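Local coordinates for protein beta sliding clamp (Bartonella birtlesii LL-WM9, PDB 6PTR) that probably encircles DNA as a ring-shaped head-to-tail homodimer and tethers DNA polymerases and other proteins to it for processive replication, at residues 298-302 against 303-307. Numbering follows the deposited sequence.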
loop_
_atom_site.group_PDB
_atom_site.type_symbol
_atom_site.label_atom_id
_atom_site.label_comp_id
_atom_site.label_asym_id
_atom_site.label_seq_id
_atom_site.Cartn_x
_atom_site.Cartn_y
_atom_site.Cartn_z
ATOM N N LEU C 298 25.024 17.243 13.053
ATOM C CA LEU C 298 26.304 16.590 12.818
ATOM C C LEU C 298 27.348 17.347 13.617
ATOM O O LEU C 298 27.572 18.540 13.382
ATOM C CB LEU C 298 26.684 16.589 11.333
ATOM C CG LEU C 298 25.953 15.652 10.369
ATOM C CD1 LEU C 298 24.468 15.858 10.394
ATOM C CD2 LEU C 298 26.493 15.826 8.935
ATOM N N THR C 299 27.993 16.663 14.539
ATOM C CA THR C 299 29.132 17.224 15.252
ATOM C C THR C 299 30.379 16.593 14.663
ATOM O O THR C 299 30.635 15.399 14.867
ATOM C CB THR C 299 29.023 16.960 16.747
ATOM O OG1 THR C 299 27.817 17.577 17.231
ATOM C CG2 THR C 299 30.231 17.543 17.475
ATOM N N ILE C 300 31.155 17.390 13.929
ATOM C CA ILE C 300 32.245 16.874 13.113
ATOM C C ILE C 300 33.545 17.243 13.793
ATOM O O ILE C 300 33.804 18.425 14.063
ATOM C CB ILE C 300 32.208 17.420 11.680
ATOM C CG1 ILE C 300 30.792 17.412 11.124
ATOM C CG2 ILE C 300 33.109 16.579 10.771
ATOM C CD1 ILE C 300 30.665 18.214 9.851
ATOM N N GLU C 301 34.348 16.230 14.089
ATOM C CA GLU C 301 35.655 16.397 14.694
ATOM C C GLU C 301 36.653 15.579 13.885
ATOM O O GLU C 301 36.287 14.863 12.949
ATOM C CB GLU C 301 35.633 15.976 16.173
ATOM C CG GLU C 301 35.274 17.110 17.123
ATOM C CD GLU C 301 34.062 16.815 18.003
ATOM O OE1 GLU C 301 33.564 17.761 18.656
ATOM O OE2 GLU C 301 33.609 15.651 18.055
ATOM N N HIS C 302 37.931 15.715 14.223
ATOM C CA HIS C 302 38.949 14.948 13.525
ATOM C C HIS C 302 38.641 13.457 13.610
ATOM O O HIS C 302 38.581 12.883 14.701
ATOM C CB HIS C 302 40.328 15.255 14.109
ATOM C CG HIS C 302 40.829 16.627 13.775
ATOM N ND1 HIS C 302 42.013 17.131 14.273
ATOM C CD2 HIS C 302 40.310 17.599 12.987
ATOM C CE1 HIS C 302 42.200 18.352 13.805
ATOM N NE2 HIS C 302 41.182 18.661 13.023
ATOM N N GLY C 303 38.421 12.840 12.452
ATOM C CA GLY C 303 38.259 11.404 12.363
ATOM C C GLY C 303 36.919 10.862 12.809
ATOM O O GLY C 303 36.733 9.638 12.789
ATOM N N GLN C 304 35.968 11.718 13.175
ATOM C CA GLN C 304 34.804 11.262 13.928
ATOM C C GLN C 304 33.588 12.125 13.622
ATOM O O GLN C 304 33.674 13.355 13.606
ATOM C CB GLN C 304 35.128 11.310 15.421
ATOM C CG GLN C 304 34.036 10.918 16.357
ATOM C CD GLN C 304 34.467 11.118 17.795
ATOM O OE1 GLN C 304 33.884 11.920 18.525
ATOM N NE2 GLN C 304 35.508 10.401 18.206
ATOM N N LEU C 305 32.446 11.479 13.416
ATOM C CA LEU C 305 31.195 12.190 13.217
ATOM C C LEU C 305 30.170 11.689 14.223
ATOM O O LEU C 305 29.900 10.484 14.287
ATOM C CB LEU C 305 30.672 11.987 11.791
ATOM C CG LEU C 305 29.278 12.490 11.443
ATOM C CD1 LEU C 305 29.263 13.991 11.491
ATOM C CD2 LEU C 305 28.877 12.011 10.073
ATOM N N LYS C 306 29.590 12.606 14.995
ATOM C CA LYS C 306 28.467 12.273 15.868
ATOM C C LYS C 306 27.190 12.872 15.316
ATOM O O LYS C 306 27.197 13.990 14.791
ATOM C CB LYS C 306 28.695 12.784 17.296
ATOM C CG LYS C 306 29.880 12.134 17.991
ATOM C CD LYS C 306 29.862 12.406 19.491
ATOM C CE LYS C 306 30.993 13.321 19.911
ATOM N NZ LYS C 306 31.107 13.365 21.396
ATOM N N LEU C 307 26.090 12.132 15.460
ATOM C CA LEU C 307 24.781 12.551 14.988
ATOM C C LEU C 307 23.875 12.656 16.199
ATOM O O LEU C 307 23.926 11.795 17.073
ATOM C CB LEU C 307 24.191 11.523 14.015
ATOM C CG LEU C 307 25.043 11.190 12.812
ATOM C CD1 LEU C 307 24.379 10.091 12.006
ATOM C CD2 LEU C 307 25.204 12.440 11.976
HETATM O O HOH W 1 25.945 15.800 17.024
#
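Leu305 reaches across a tight beta hairpin to Leu298 and Ile300 on the partner strand. Its CB starts on the buried face of the sheet. CG lies anti to the backbone N (chi1 172°), and chi2 of 67° then turns CD1 across to strand 298-301. CD2, the other branch, points on out from the sheet. Leu305 CD1 meets both partners, 3.7 Å from Leu298 CB and 3.8 Å from Ile300 CG1. Leu307 lies alongside Leu298 on the same face, its CD2 3.7 Å from Leu298 CG.

The strands are antiparallel. Thr299 and Lys306 form a hydrogen-bonded pair, with Thr299 N to Lys306 O at 2.8 Å and a return bond from Lys306 N. A water bound to Thr299 OG1 also donates a weak bond to Lys306 O. Glu301 and Gln304 close the hairpin as a second such pair. Glu301 N donates to Gln304 O. The return bond, Gln304 N to Glu301 O, is longer at 3.2 Å, and its donor stands above the carbonyl plane.

A type II turn joins the strands through His302 and Gly303. The positive phi of Gly303 suits glycine. On the more open face, the Glu301 and Gln304 side chains run side by side, their carboxylate and amide planes 90° apart. Lys306 NZ is 4.8 Å from Glu301 OE2, too far for a salt bridge, though the opposite charges may still attract.

The hairpin forms the middle of a four-stranded sheet in the C-terminal domain, between strands 315-322 and 330-335. Helix 275-285 covers Leu305 and Leu307 through Phe278, Ala281 and Val282.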